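Local atomic coordinates of capsular polysaccharide biosynthesis protein (Burkholderia pseudomallei, PDB entry 4BQN), a protein that binds coenzyme A and probably acts as an acetyltransferase in the biosynthesis of capsular polysaccharide. Residues G119-L124 / E278-S283; A123-A128 / P271-Q276; E136-H141 / S240-Y245. The protein carries 1 engineered substitution. All coordinates share one frame; numbering follows the deposited sequence. Where two conformers were deposited one is given.

Contact 1: residues G119-L124 / E278-S283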
ATOM      1  N   GLY A 119      -5.566 -11.261  -0.201  1.00 14.36           N
ATOM      2  CA  GLY A 119      -4.508 -10.449   0.409  1.00 15.19           C
ATOM      3  C   GLY A 119      -4.936  -9.498   1.526  1.00 14.99           C
ATOM      4  O   GLY A 119      -4.089  -8.866   2.168  1.00 16.00           O
ATOM      5  N   TYR A 120      -6.244  -9.349   1.734  1.00 12.60           N
ATOM      6  CA  TYR A 120      -6.783  -8.403   2.716  1.00 11.94           C
ATOM      7  C   TYR A 120      -7.942  -9.039   3.444  1.00 10.57           C
ATOM      8  O   TYR A 120      -8.648  -9.895   2.882  1.00 13.31           O
ATOM      9  CB  TYR A 120      -7.271  -7.113   2.042  1.00 13.29           C
ATOM     10  CG  TYR A 120      -6.215  -6.476   1.193  1.00 12.07           C
ATOM     11  CD1 TYR A 120      -5.283  -5.603   1.745  1.00 12.93           C
ATOM     12  CD2 TYR A 120      -6.106  -6.794  -0.163  1.00 12.05           C
ATOM     13  CE1 TYR A 120      -4.286  -5.041   0.957  1.00 12.19           C
ATOM     14  CE2 TYR A 120      -5.108  -6.242  -0.948  1.00 12.39           C
ATOM     15  CZ  TYR A 120      -4.209  -5.372  -0.384  1.00 11.99           C
ATOM     16  OH  TYR A 120      -3.240  -4.825  -1.180  1.00 12.71           O
ATOM     17  N   VAL A 121      -8.120  -8.635   4.695  1.00  9.97           N
ATOM     18  CA  VAL A 121      -9.249  -9.055   5.502  1.00 10.94           C
ATOM     19  C   VAL A 121      -9.794  -7.872   6.292  1.00 11.66           C
ATOM     20  O   VAL A 121      -9.125  -6.843   6.447  1.00 12.11           O
ATOM     21  CB  VAL A 121      -8.867 -10.186   6.487  1.00 11.67           C
ATOM     22  CG1 VAL A 121      -8.433 -11.450   5.741  1.00 13.44           C
ATOM     23  CG2 VAL A 121      -7.781  -9.733   7.455  1.00 12.97           C
ATOM     24  N   ASP A 122     -11.020  -8.010   6.767  1.00 11.34           N
ATOM     25  CA  ASP A 122     -11.616  -6.967   7.581  1.00 11.26           C
ATOM     26  C   ASP A 122     -11.321  -7.276   9.047  1.00 11.64           C
ATOM     27  O   ASP A 122     -11.884  -8.205   9.633  1.00 12.21           O
ATOM     28  CB  ASP A 122     -13.111  -6.821   7.282  1.00 12.24           C
ATOM     29  CG  ASP A 122     -13.698  -5.575   7.897  1.00 10.74           C
ATOM     30  OD1 ASP A 122     -13.644  -5.456   9.139  1.00 12.26           O
ATOM     31  OD2 ASP A 122     -14.158  -4.694   7.132  1.00 12.24           O
ATOM     32  N   ALA A 123     -10.386  -6.523   9.615  1.00 11.39           N
ATOM     33  CA  ALA A 123      -9.978  -6.694  10.995  1.00 11.65           C
ATOM     34  C   ALA A 123     -11.070  -6.351  11.994  1.00 11.68           C
ATOM     35  O   ALA A 123     -11.074  -6.900  13.095  1.00 12.73           O
ATOM     36  CB  ALA A 123      -8.725  -5.885  11.285  1.00 13.31           C
ATOM     37  N   LEU A 124     -11.991  -5.454  11.649  1.00 11.68           N
ATOM     38  CA  LEU A 124     -13.082  -5.194  12.585  1.00 11.65           C
ATOM     39  C   LEU A 124     -13.960  -6.432  12.713  1.00 13.15           C
ATOM     40  O   LEU A 124     -14.420  -6.748  13.796  1.00 13.21           O
ATOM     41  CB  LEU A 124     -13.892  -3.962  12.175  1.00 13.43           C
ATOM     42  CG  LEU A 124     -14.859  -3.482  13.266  1.00 12.75           C
ATOM     43  CD1 LEU A 124     -14.129  -3.062  14.538  1.00 19.39           C
ATOM     44  CD2 LEU A 124     -15.694  -2.337  12.735  1.00 14.46           C
ATOM     45  N   GLU A 278     -16.997 -16.052   7.728  1.00 15.56           N
ATOM     46  CA  GLU A 278     -16.784 -17.478   7.503  0.70 15.94           C
ATOM     47  C   GLU A 278     -15.290 -17.804   7.482  1.00 15.31           C
ATOM     48  O   GLU A 278     -14.863 -18.822   8.024  1.00 17.71           O
ATOM     49  CB  GLU A 278     -17.488 -17.902   6.219  0.70 18.83           C
ATOM     50  CG  GLU A 278     -19.004 -17.830   6.380  0.70 19.88           C
ATOM     51  CD  GLU A 278     -19.797 -17.738   5.090  0.70 27.39           C
ATOM     52  OE1 GLU A 278     -19.214 -17.775   3.989  0.70 31.90           O
ATOM     53  OE2 GLU A 278     -21.037 -17.630   5.188  0.70 45.49           O
ATOM     54  N   TRP A 279     -14.493 -16.914   6.895  1.00 14.52           N
ATOM     55  CA  TRP A 279     -13.054 -17.108   6.814  1.00 14.69           C
ATOM     56  C   TRP A 279     -12.433 -17.097   8.217  1.00 13.17           C
ATOM     57  O   TRP A 279     -11.696 -18.018   8.572  1.00 14.87           O
ATOM     58  CB  TRP A 279     -12.429 -16.045   5.904  1.00 14.99           C
ATOM     59  CG  TRP A 279     -10.989 -16.321   5.591  1.00 16.20           C
ATOM     60  CD1 TRP A 279     -10.507 -17.089   4.563  1.00 15.98           C
ATOM     61  CD2 TRP A 279      -9.841 -15.849   6.308  1.00 16.37           C
ATOM     62  NE1 TRP A 279      -9.131 -17.127   4.600  1.00 18.23           N
ATOM     63  CE2 TRP A 279      -8.697 -16.364   5.652  1.00 14.61           C
ATOM     64  CE3 TRP A 279      -9.664 -15.026   7.434  1.00 14.83           C
ATOM     65  CZ2 TRP A 279      -7.396 -16.109   6.098  1.00 15.60           C
ATOM     66  CZ3 TRP A 279      -8.349 -14.764   7.876  1.00 16.07           C
ATOM     67  CH2 TRP A 279      -7.244 -15.315   7.210  1.00 15.40           C
ATOM     68  N   PHE A 280     -12.751 -16.088   9.027  1.00 13.48           N
ATOM     69  CA  PHE A 280     -12.202 -16.035  10.379  1.00 13.94           C
ATOM     70  C   PHE A 280     -12.663 -17.204  11.254  1.00 14.43           C
ATOM     71  O   PHE A 280     -11.891 -17.674  12.098  1.00 15.32           O
ATOM     72  CB  PHE A 280     -12.536 -14.719  11.065  1.00 14.44           C
ATOM     73  CG  PHE A 280     -11.731 -13.547  10.565  1.00 14.64           C
ATOM     74  CD1 PHE A 280     -10.358 -13.467  10.818  1.00 13.10           C
ATOM     75  CD2 PHE A 280     -12.349 -12.513   9.861  1.00 15.05           C
ATOM     76  CE1 PHE A 280      -9.618 -12.379  10.371  1.00 13.98           C
ATOM     77  CE2 PHE A 280     -11.617 -11.420   9.425  1.00 16.98           C
ATOM     78  CZ  PHE A 280     -10.251 -11.354   9.680  1.00 14.97           C
ATOM     79  N   GLU A 281     -13.912 -17.650  11.066  1.00 15.48           N
ATOM     80  CA  GLU A 281     -14.447 -18.732  11.887  0.70 16.11           C
ATOM     81  C   GLU A 281     -13.731 -20.071  11.607  1.00 16.12           C
ATOM     82  O   GLU A 281     -13.791 -20.980  12.425  1.00 20.32           O
ATOM     83  CB  GLU A 281     -15.982 -18.790  11.769  0.70 21.44           C
ATOM     84  CG  GLU A 281     -16.690 -17.646  12.516  0.70 24.59           C
ATOM     85  CD  GLU A 281     -18.113 -17.336  12.030  0.70 25.93           C
ATOM     86  OE1 GLU A 281     -18.700 -18.171  11.305  0.70 40.54           O
ATOM     87  OE2 GLU A 281     -18.655 -16.250  12.380  0.70 31.89           O
ATOM     88  N   ARG A 282     -13.012 -20.161  10.483  1.00 15.28           N
ATOM     89  CA  ARG A 282     -12.228 -21.369  10.169  0.70 17.21           C
ATOM     90  C   ARG A 282     -10.910 -21.452  10.939  1.00 14.13           C
ATOM     91  O   ARG A 282     -10.346 -22.526  11.082  1.00 18.15           O
ATOM     92  CB  ARG A 282     -11.976 -21.485   8.662  0.70 17.64           C
ATOM     93  CG  ARG A 282     -13.252 -21.689   7.857  0.70 19.72           C
ATOM     94  CD  ARG A 282     -12.997 -21.766   6.357  0.70 19.93           C
ATOM     95  NE  ARG A 282     -14.252 -21.622   5.615  0.70 22.74           N
ATOM     96  CZ  ARG A 282     -14.535 -20.632   4.768  0.70 23.42           C
ATOM     97  NH1 ARG A 282     -13.643 -19.687   4.501  0.70 28.74           N
ATOM     98  NH2 ARG A 282     -15.713 -20.601   4.164  0.70 35.01           N
ATOM     99  N   SER A 283     -10.411 -20.317  11.421  1.00 15.61           N
ATOM    100  CA  SER A 283      -9.145 -20.283  12.149  1.00 15.92           C
ATOM    101  C   SER A 283      -9.378 -20.429  13.660  1.00 16.86           C
ATOM    102  O   SER A 283     -10.482 -20.188  14.137  1.00 16.62           O
ATOM    103  CB  SER A 283      -8.408 -18.963  11.856  1.00 17.27           C
ATOM    104  OG  SER A 283      -7.786 -19.012  10.585  1.00 18.08           O
TER

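Contact 2: residues A123-A128 / P271-Q276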
ATOM      1  N   ALA A 123     -10.386  -6.523   9.615  1.00 11.39           N
ATOM      2  CA  ALA A 123      -9.978  -6.694  10.995  1.00 11.65           C
ATOM      3  C   ALA A 123     -11.070  -6.351  11.994  1.00 11.68           C
ATOM      4  O   ALA A 123     -11.074  -6.900  13.095  1.00 12.73           O
ATOM      5  CB  ALA A 123      -8.725  -5.885  11.285  1.00 13.31           C
ATOM      6  N   LEU A 124     -11.991  -5.454  11.649  1.00 11.68           N
ATOM      7  CA  LEU A 124     -13.082  -5.194  12.585  1.00 11.65           C
ATOM      8  C   LEU A 124     -13.960  -6.432  12.713  1.00 13.15           C
ATOM      9  O   LEU A 124     -14.420  -6.748  13.796  1.00 13.21           O
ATOM     10  CB  LEU A 124     -13.892  -3.962  12.175  1.00 13.43           C
ATOM     11  CG  LEU A 124     -14.859  -3.482  13.266  1.00 12.75           C
ATOM     12  CD1 LEU A 124     -14.129  -3.062  14.538  1.00 19.39           C
ATOM     13  CD2 LEU A 124     -15.694  -2.337  12.735  1.00 14.46           C
ATOM     14  N   ILE A 125     -14.181  -7.134  11.604  1.00 11.30           N
ATOM     15  CA  ILE A 125     -14.878  -8.430  11.644  1.00 13.15           C
ATOM     16  C   ILE A 125     -14.143  -9.413  12.559  1.00 12.88           C
ATOM     17  O   ILE A 125     -14.780 -10.115  13.334  1.00 13.88           O
ATOM     18  CB  ILE A 125     -15.139  -8.972  10.228  1.00 11.97           C
ATOM     19  CG1 ILE A 125     -16.254  -8.133   9.614  1.00 13.10           C
ATOM     20  CG2 ILE A 125     -15.523 -10.455  10.248  1.00 14.10           C
ATOM     21  CD1 ILE A 125     -16.657  -8.509   8.208  1.00 13.81           C
ATOM     22  N   ALA A 126     -12.812  -9.466  12.471  1.00 12.15           N
ATOM     23  CA  ALA A 126     -12.058 -10.307  13.409  1.00 13.10           C
ATOM     24  C   ALA A 126     -12.396  -9.980  14.873  1.00 14.74           C
ATOM     25  O   ALA A 126     -12.626 -10.881  15.678  1.00 16.15           O
ATOM     26  CB  ALA A 126     -10.557 -10.209  13.162  1.00 14.29           C
ATOM     27  N   GLY A 127     -12.456  -8.691  15.204  1.00 14.11           N
ATOM     28  CA  GLY A 127     -12.851  -8.280  16.555  1.00 15.68           C
ATOM     29  C   GLY A 127     -14.262  -8.701  16.924  1.00 16.38           C
ATOM     30  O   GLY A 127     -14.516  -9.137  18.044  1.00 18.21           O
ATOM     31  N   ALA A 128     -15.177  -8.582  15.970  1.00 14.28           N
ATOM     32  CA  ALA A 128     -16.555  -9.027  16.169  1.00 16.13           C
ATOM     33  C   ALA A 128     -16.630 -10.538  16.423  1.00 16.08           C
ATOM     34  O   ALA A 128     -17.366 -10.982  17.311  1.00 19.30           O
ATOM     35  CB  ALA A 128     -17.407  -8.629  14.979  1.00 16.19           C
ATOM     36  N   PRO A 271     -22.399 -10.328   0.689  1.00 16.55           N
ATOM     37  CA  PRO A 271     -21.696 -11.607   0.674  1.00 18.12           C
ATOM     38  C   PRO A 271     -20.209 -11.476   0.969  1.00 17.76           C
ATOM     39  O   PRO A 271     -19.646 -12.371   1.583  1.00 18.64           O
ATOM     40  CB  PRO A 271     -21.911 -12.132  -0.755  1.00 21.75           C
ATOM     41  CG  PRO A 271     -22.399 -10.975  -1.545  1.00 23.59           C
ATOM     42  CD  PRO A 271     -23.123 -10.101  -0.577  1.00 20.47           C
ATOM     43  N   TYR A 272     -19.578 -10.383   0.552  1.00 15.56           N
ATOM     44  CA  TYR A 272     -18.167 -10.177   0.874  1.00 14.94           C
ATOM     45  C   TYR A 272     -17.943 -10.216   2.393  1.00 14.89           C
ATOM     46  O   TYR A 272     -17.066 -10.940   2.909  1.00 14.54           O
ATOM     47  CB  TYR A 272     -17.635  -8.860   0.277  1.00 15.20           C
ATOM     48  CG  TYR A 272     -16.196  -8.623   0.687  1.00 13.50           C
ATOM     49  CD1 TYR A 272     -15.145  -9.172  -0.045  1.00 17.25           C
ATOM     50  CD2 TYR A 272     -15.887  -7.913   1.855  1.00 13.75           C
ATOM     51  CE1 TYR A 272     -13.825  -8.997   0.355  1.00 15.94           C
ATOM     52  CE2 TYR A 272     -14.575  -7.732   2.267  1.00 13.73           C
ATOM     53  CZ  TYR A 272     -13.546  -8.273   1.513  1.00 13.44           C
ATOM     54  OH  TYR A 272     -12.256  -8.093   1.935  1.00 16.00           O
ATOM     55  N   LEU A 273     -18.742  -9.439   3.114  1.00 13.10           N
ATOM     56  CA  LEU A 273     -18.567  -9.336   4.556  1.00 12.97           C
ATOM     57  C   LEU A 273     -18.977 -10.620   5.278  1.00 13.61           C
ATOM     58  O   LEU A 273     -18.327 -11.042   6.224  1.00 13.67           O
ATOM     59  CB  LEU A 273     -19.308  -8.112   5.102  1.00 14.27           C
ATOM     60  CG  LEU A 273     -18.754  -6.759   4.623  1.00 13.85           C
ATOM     61  CD1 LEU A 273     -19.718  -5.648   5.004  1.00 16.67           C
ATOM     62  CD2 LEU A 273     -17.361  -6.492   5.190  1.00 15.30           C
ATOM     63  N   LEU A 274     -20.053 -11.252   4.831  1.00 15.58           N
ATOM     64  CA  LEU A 274     -20.422 -12.551   5.380  1.00 16.60           C
ATOM     65  C   LEU A 274     -19.305 -13.583   5.189  1.00 15.98           C
ATOM     66  O   LEU A 274     -19.011 -14.366   6.101  1.00 17.80           O
ATOM     67  CB  LEU A 274     -21.730 -13.037   4.753  1.00 17.83           C
ATOM     68  CG  LEU A 274     -22.997 -12.249   5.118  1.00 20.50           C
ATOM     69  CD1 LEU A 274     -24.179 -12.688   4.271  1.00 22.45           C
ATOM     70  CD2 LEU A 274     -23.338 -12.328   6.600  1.00 23.62           C
ATOM     71  N   GLU A 275     -18.672 -13.575   4.019  1.00 16.25           N
ATOM     72  CA  GLU A 275     -17.557 -14.494   3.744  1.00 17.59           C
ATOM     73  C   GLU A 275     -16.338 -14.210   4.622  1.00 15.58           C
ATOM     74  O   GLU A 275     -15.593 -15.114   4.976  1.00 15.49           O
ATOM     75  CB  GLU A 275     -17.191 -14.470   2.257  1.00 19.11           C
ATOM     76  CG  GLU A 275     -18.227 -15.134   1.359  1.00 27.98           C
ATOM     77  CD  GLU A 275     -17.877 -15.103  -0.124  1.00 41.93           C
ATOM     78  OE1 GLU A 275     -16.704 -14.841  -0.468  1.00 43.70           O
ATOM     79  OE2 GLU A 275     -18.784 -15.345  -0.951  1.00 60.65           O
ATOM     80  N   GLN A 276     -16.135 -12.949   4.981  1.00 14.14           N
ATOM     81  CA  GLN A 276     -15.078 -12.615   5.948  1.00 12.89           C
ATOM     82  C   GLN A 276     -15.326 -13.304   7.286  1.00 13.56           C
ATOM     83  O   GLN A 276     -14.408 -13.884   7.882  1.00 14.05           O
ATOM     84  CB  GLN A 276     -14.952 -11.091   6.138  1.00 14.70           C
ATOM     85  CG  GLN A 276     -14.405 -10.366   4.917  1.00 14.71           C
ATOM     86  CD  GLN A 276     -12.911 -10.584   4.755  1.00 14.69           C
ATOM     87  OE1 GLN A 276     -12.142 -10.362   5.688  1.00 14.49           O
ATOM     88  NE2 GLN A 276     -12.497 -11.037   3.577  1.00 19.37           N
TER

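Contact 3: residues E136-H141 / S240-Y245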
ATOM      1  N   GLU A 136     -24.875 -11.780  11.022  1.00 19.47           N
ATOM      2  CA  GLU A 136     -26.110 -11.079  10.690  0.60 22.07           C
ATOM      3  C   GLU A 136     -26.219  -9.767  11.469  1.00 19.71           C
ATOM      4  O   GLU A 136     -26.621  -8.734  10.915  1.00 21.98           O
ATOM      5  CB  GLU A 136     -27.318 -11.976  10.969  0.60 30.35           C
ATOM      6  CG  GLU A 136     -27.353 -13.261  10.146  0.60 30.56           C
ATOM      7  CD  GLU A 136     -26.485 -14.391  10.696  0.60 21.07           C
ATOM      8  OE1 GLU A 136     -25.963 -14.294  11.833  0.60 24.23           O
ATOM      9  OE2 GLU A 136     -26.332 -15.405   9.981  0.60 35.70           O
ATOM     10  N   THR A 137     -25.837  -9.808  12.748  1.00 21.06           N
ATOM     11  CA  THR A 137     -25.835  -8.617  13.603  1.00 19.27           C
ATOM     12  C   THR A 137     -24.860  -7.574  13.054  1.00 17.29           C
ATOM     13  O   THR A 137     -25.185  -6.389  12.967  1.00 18.67           O
ATOM     14  CB  THR A 137     -25.493  -8.961  15.063  1.00 21.40           C
ATOM     15  OG1 THR A 137     -26.448  -9.905  15.561  1.00 29.40           O
ATOM     16  CG2 THR A 137     -25.531  -7.718  15.941  1.00 24.67           C
ATOM     17  N   TYR A 138     -23.673  -8.027  12.660  1.00 16.90           N
ATOM     18  CA  TYR A 138     -22.675  -7.125  12.095  1.00 14.85           C
ATOM     19  C   TYR A 138     -23.215  -6.434  10.846  1.00 15.24           C
ATOM     20  O   TYR A 138     -23.106  -5.205  10.715  1.00 15.14           O
ATOM     21  CB  TYR A 138     -21.396  -7.887  11.772  1.00 16.20           C
ATOM     22  CG  TYR A 138     -20.215  -7.006  11.417  1.00 15.36           C
ATOM     23  CD1 TYR A 138     -20.036  -6.524  10.118  1.00 15.75           C
ATOM     24  CD2 TYR A 138     -19.267  -6.675  12.384  1.00 14.49           C
ATOM     25  CE1 TYR A 138     -18.941  -5.724   9.797  1.00 14.08           C
ATOM     26  CE2 TYR A 138     -18.176  -5.868  12.087  1.00 13.44           C
ATOM     27  CZ  TYR A 138     -18.011  -5.403  10.791  1.00 11.77           C
ATOM     28  OH  TYR A 138     -16.921  -4.605  10.502  1.00 12.76           O
ATOM     29  N   LEU A 139     -23.807  -7.209   9.935  1.00 15.69           N
ATOM     30  CA  LEU A 139     -24.333  -6.639   8.699  1.00 16.30           C
ATOM     31  C   LEU A 139     -25.450  -5.618   8.952  1.00 18.89           C
ATOM     32  O   LEU A 139     -25.574  -4.641   8.206  1.00 21.07           O
ATOM     33  CB  LEU A 139     -24.767  -7.734   7.717  1.00 19.19           C
ATOM     34  CG  LEU A 139     -23.679  -8.243   6.745  1.00 20.32           C
ATOM     35  CD1 LEU A 139     -23.354  -7.190   5.696  1.00 24.23           C
ATOM     36  CD2 LEU A 139     -22.395  -8.714   7.430  1.00 21.12           C
ATOM     37  N   ARG A 140     -26.215  -5.804  10.028  1.00 17.74           N
ATOM     38  CA  ARG A 140     -27.254  -4.836  10.382  0.60 17.77           C
ATOM     39  C   ARG A 140     -26.685  -3.552  10.992  1.00 19.88           C
ATOM     40  O   ARG A 140     -27.388  -2.553  11.054  1.00 24.42           O
ATOM     41  CB  ARG A 140     -28.291  -5.458  11.322  0.60 19.97           C
ATOM     42  CG  ARG A 140     -29.213  -6.451  10.625  0.60 25.71           C
ATOM     43  CD  ARG A 140     -30.318  -6.956  11.543  0.60 32.12           C
ATOM     44  NE  ARG A 140     -29.819  -7.818  12.616  0.60 43.35           N
ATOM     45  CZ  ARG A 140     -29.810  -9.151  12.585  0.60 32.14           C
ATOM     46  NH1 ARG A 140     -30.275  -9.805  11.528  0.60 39.12           N
ATOM     47  NH2 ARG A 140     -29.336  -9.833  13.618  0.60 38.12           N
ATOM     48  N   HIS A 141     -25.412  -3.575  11.413  1.00 16.41           N
ATOM     49  CA  HIS A 141     -24.786  -2.437  12.108  1.00 16.02           C
ATOM     50  C   HIS A 141     -23.708  -1.704  11.301  1.00 13.86           C
ATOM     51  O   HIS A 141     -22.893  -0.958  11.862  1.00 14.55           O
ATOM     52  CB  HIS A 141     -24.200  -2.901  13.446  1.00 18.73           C
ATOM     53  CG  HIS A 141     -25.227  -3.145  14.511  1.00 21.35           C
ATOM     54  ND1 HIS A 141     -25.989  -4.292  14.570  1.00 23.93           N
ATOM     55  CD2 HIS A 141     -25.605  -2.390  15.569  1.00 26.35           C
ATOM     56  CE1 HIS A 141     -26.796  -4.231  15.613  1.00 37.31           C
ATOM     57  NE2 HIS A 141     -26.583  -3.087  16.237  1.00 32.97           N
ATOM     58  N   SER A 240     -14.178  -1.400  -0.593  1.00 11.66           N
ATOM     59  CA  SER A 240     -15.328  -0.510  -0.534  0.67 11.34           C
ATOM     60  C   SER A 240     -15.371   0.246   0.795  1.00 12.43           C
ATOM     61  O   SER A 240     -15.137  -0.332   1.847  1.00 13.25           O
ATOM     62  CB  SER A 240     -16.588  -1.338  -0.702  0.67 12.08           C
ATOM     63  OG  SER A 240     -17.721  -0.510  -0.640  0.67 11.98           O
ATOM     64  N   LEU A 241     -15.677   1.541   0.745  1.00 11.75           N
ATOM     65  CA  LEU A 241     -15.808   2.330   1.965  1.00 11.05           C
ATOM     66  C   LEU A 241     -17.121   2.032   2.688  1.00 10.52           C
ATOM     67  O   LEU A 241     -18.161   1.847   2.046  1.00 12.27           O
ATOM     68  CB  LEU A 241     -15.689   3.826   1.662  1.00 11.33           C
ATOM     69  CG  LEU A 241     -14.289   4.361   1.334  1.00 11.41           C
ATOM     70  CD1 LEU A 241     -13.806   3.990  -0.072  1.00 13.04           C
ATOM     71  CD2 LEU A 241     -14.247   5.864   1.529  1.00 15.38           C
ATOM     72  N   TYR A 242     -17.071   1.996   4.014  1.00 11.00           N
ATOM     73  CA  TYR A 242     -18.270   1.692   4.796  1.00  9.83           C
ATOM     74  C   TYR A 242     -19.329   2.803   4.656  1.00 11.41           C
ATOM     75  O   TYR A 242     -19.000   3.958   4.366  1.00 10.96           O
ATOM     76  CB  TYR A 242     -17.908   1.510   6.275  1.00 10.68           C
ATOM     77  CG  TYR A 242     -17.553   0.090   6.675  1.00 10.29           C
ATOM     78  CD1 TYR A 242     -16.583  -0.651   5.988  1.00 11.88           C
ATOM     79  CD2 TYR A 242     -18.157  -0.492   7.792  1.00 13.08           C
ATOM     80  CE1 TYR A 242     -16.256  -1.947   6.388  1.00 12.33           C
ATOM     81  CE2 TYR A 242     -17.836  -1.784   8.201  1.00 12.86           C
ATOM     82  CZ  TYR A 242     -16.889  -2.506   7.494  1.00 10.99           C
ATOM     83  OH  TYR A 242     -16.571  -3.776   7.909  1.00 12.10           O
ATOM     84  N   PRO A 243     -20.605   2.455   4.898  1.00 11.69           N
ATOM     85  CA  PRO A 243     -21.658   3.469   4.870  1.00 12.95           C
ATOM     86  C   PRO A 243     -21.337   4.605   5.833  1.00 10.67           C
ATOM     87  O   PRO A 243     -20.686   4.380   6.867  1.00 11.37           O
ATOM     88  CB  PRO A 243     -22.894   2.708   5.371  1.00 16.76           C
ATOM     89  CG  PRO A 243     -22.612   1.265   5.123  1.00 18.12           C
ATOM     90  CD  PRO A 243     -21.122   1.134   5.329  1.00 15.17           C
ATOM     91  N   ILE A 244     -21.857   5.792   5.501  1.00 12.40           N
ATOM     92  CA  ILE A 244     -21.748   7.021   6.301  1.00 12.33           C
ATOM     93  C   ILE A 244     -20.327   7.584   6.235  1.00 11.09           C
ATOM     94  O   ILE A 244     -20.130   8.726   5.809  1.00 12.08           O
ATOM     95  CB  ILE A 244     -22.272   6.859   7.757  1.00 12.13           C
ATOM     96  CG1 ILE A 244     -23.755   6.455   7.719  1.00 16.27           C
ATOM     97  CG2 ILE A 244     -22.073   8.156   8.548  1.00 14.22           C
ATOM     98  CD1 ILE A 244     -24.399   6.287   9.075  1.00 15.43           C
ATOM     99  N   TYR A 245     -19.338   6.763   6.589  1.00 11.05           N
ATOM    100  CA  TYR A 245     -17.936   7.150   6.446  1.00 11.21           C
ATOM    101  C   TYR A 245     -17.639   7.539   4.994  1.00 10.14           C
ATOM    102  O   TYR A 245     -16.957   8.534   4.718  1.00 11.01           O
ATOM    103  CB  TYR A 245     -17.035   6.004   6.899  1.00 11.28           C
ATOM    104  CG  TYR A 245     -15.580   6.390   6.995  1.00  9.90           C
ATOM    105  CD1 TYR A 245     -15.144   7.270   7.997  1.00 11.48           C
ATOM    106  CD2 TYR A 245     -14.623   5.844   6.154  1.00 10.75           C
ATOM    107  CE1 TYR A 245     -13.818   7.621   8.130  1.00 12.29           C
ATOM    108  CE2 TYR A 245     -13.278   6.206   6.269  1.00 11.32           C
ATOM    109  CZ  TYR A 245     -12.881   7.086   7.263  1.00 10.70           C
ATOM    110  OH  TYR A 245     -11.564   7.468   7.432  1.00 11.74           O
TER

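Contact 1: residues G119-L124 / E278-S283
Val-121 and Phe-280 bury the most surface here, with Trp-279 a smaller third partner. The isopropyl group of Val-121 divides its two branches between the aromatic rings of Trp-279 and Phe-280. Val-121 CG1 sits over a face of the indole, 4.2 Å from the centroid of the six-membered ring of Trp-279 and 22° off its normal, a CH-pi contact. Val-121 CG2 turns to Phe-280 instead, lying 3.7 Å from its CZ, and Val-121 CB approaches the same CZ equally closely. Differing first torsions, -170° for Trp-279 and -75° for Phe-280, set the two rings side by side in contact, with CE3 of the indole over the rim of one phenyl face. The phenyl spans Val-121 and the backbone of Asp-122, approaching both obliquely, and Phe-280 CE2 comes within 3.2 Å of Asp-122 O. Val-288 and Phe-291 of helix 285-296 also pack against the phenyl. The Asp-122 carboxylate serves a different purpose, as N-cap of the following helix, with OD1 bonded to the backbone N of Ile-125. No hydrogen bond crosses between 119-124 and 278-283, so their union rests on apolar and CH-pi packing, with the phenyl set against a backbone carbonyl.

Contact 2: residues A123-A128 / P271-Q276
Ile-125 meets both Leu-273 and Gln-276, and it carries the contact for segment 123-128. The helix begins at Ala-123, which turns its methyl away from 271-276 and packs instead on Phe-291 and Val-295 of helix 285-296. Leu-124 likewise faces another neighbour, Tyr-138 of helix 135-140. At Ile-125 the side chain points toward helix 269-281, and its extended CG1 arm (chi2 180°) brings CD1 to that surface. There Ile-125 CD1 lies 3.7 Å from CD2 of Leu-273 and 3.6 Å from the carbonyl O of the same residue. Ile-125 CD1 is also 3.7 Å from CB of Gln-276, while the shorter branch, Ile-125 CG2, approaches that CB at 4.2 Å. Both partners are crossed at about a right angle. Further on, Ala-126 meets Val-288, Phe-291 and Phe-280, and Ala-128 packs against Phe-277 and Tyr-138, so Phe-277 and Phe-280 extend the helix packing. Gln-276 offers Ile-125 only its aliphatic base; a bend at chi2 (-75°) takes the amide elsewhere. Between 123-128 and 271-276 the join is thus buried and apolar, bridged by one branched side chain, and OE1 of Gln-276 is satisfied by the backbone N of Asp-122.

Contact 3: residues E136-H141 / S240-Y245
Tyr-138 and Tyr-242 meet through their phenol oxygens, their long side chains crossing at about a right angle. The hydroxyl of Tyr-138 donates to that of Tyr-242, with 2.7 Å between the two OH atoms. Each oxygen lies at the edge of the other ring, near its plane, so the aromatic faces do not stack. The nearest ring carbons, CE1 of Tyr-138 and CE2 of Tyr-242, remain 4.4 Å apart. Tyr-138 reaches the meeting point from helix 135-140 because CG stands anti to the backbone N (chi1 -169°), which carries the phenol off the helix toward the loop. Tyr-242 comes from the other segment, the irregular 240-245, its CB already directed at the helix. Around them, Phe-277 packs edge-to-face with Tyr-138, and Ile-145 of helix 142-151 touches both tyrosines. Tyr-242 OH is also hydrogen-bonded to OD2 of Asp-122, which Thr-106 OG1 bonds as well, and the buried phenols thereby form a chain of hydrogen bonds from Tyr-138 through Tyr-242 to Asp-122. The negative charge of that carboxylate would be expected to polarise the Tyr-242 hydroxyl and strengthen it as an acceptor for Tyr-138.

In the fold
From the N terminus the chain passes through the parallel sheet before reaching strand 121-122, whose partner in contact 1 is the later part of helix 269-281, 154 residues on from the end of segment 119-124. Contact 2 starts from the overlapping segment on helix 123-130 and closes on an earlier part of helix 269-281, so its span lies within that of contact 1. Helix 135-140 follows, and contact 3 joins it to the loop at 240-245, so its span lies wholly within the other two and no spans cross. Asp-122 links contacts 1 and 3 through Tyr-242. Together they gather strand, helices and loop into one cluster, with the side chain of Val-121 about 10 Å from the bound coenzyme A.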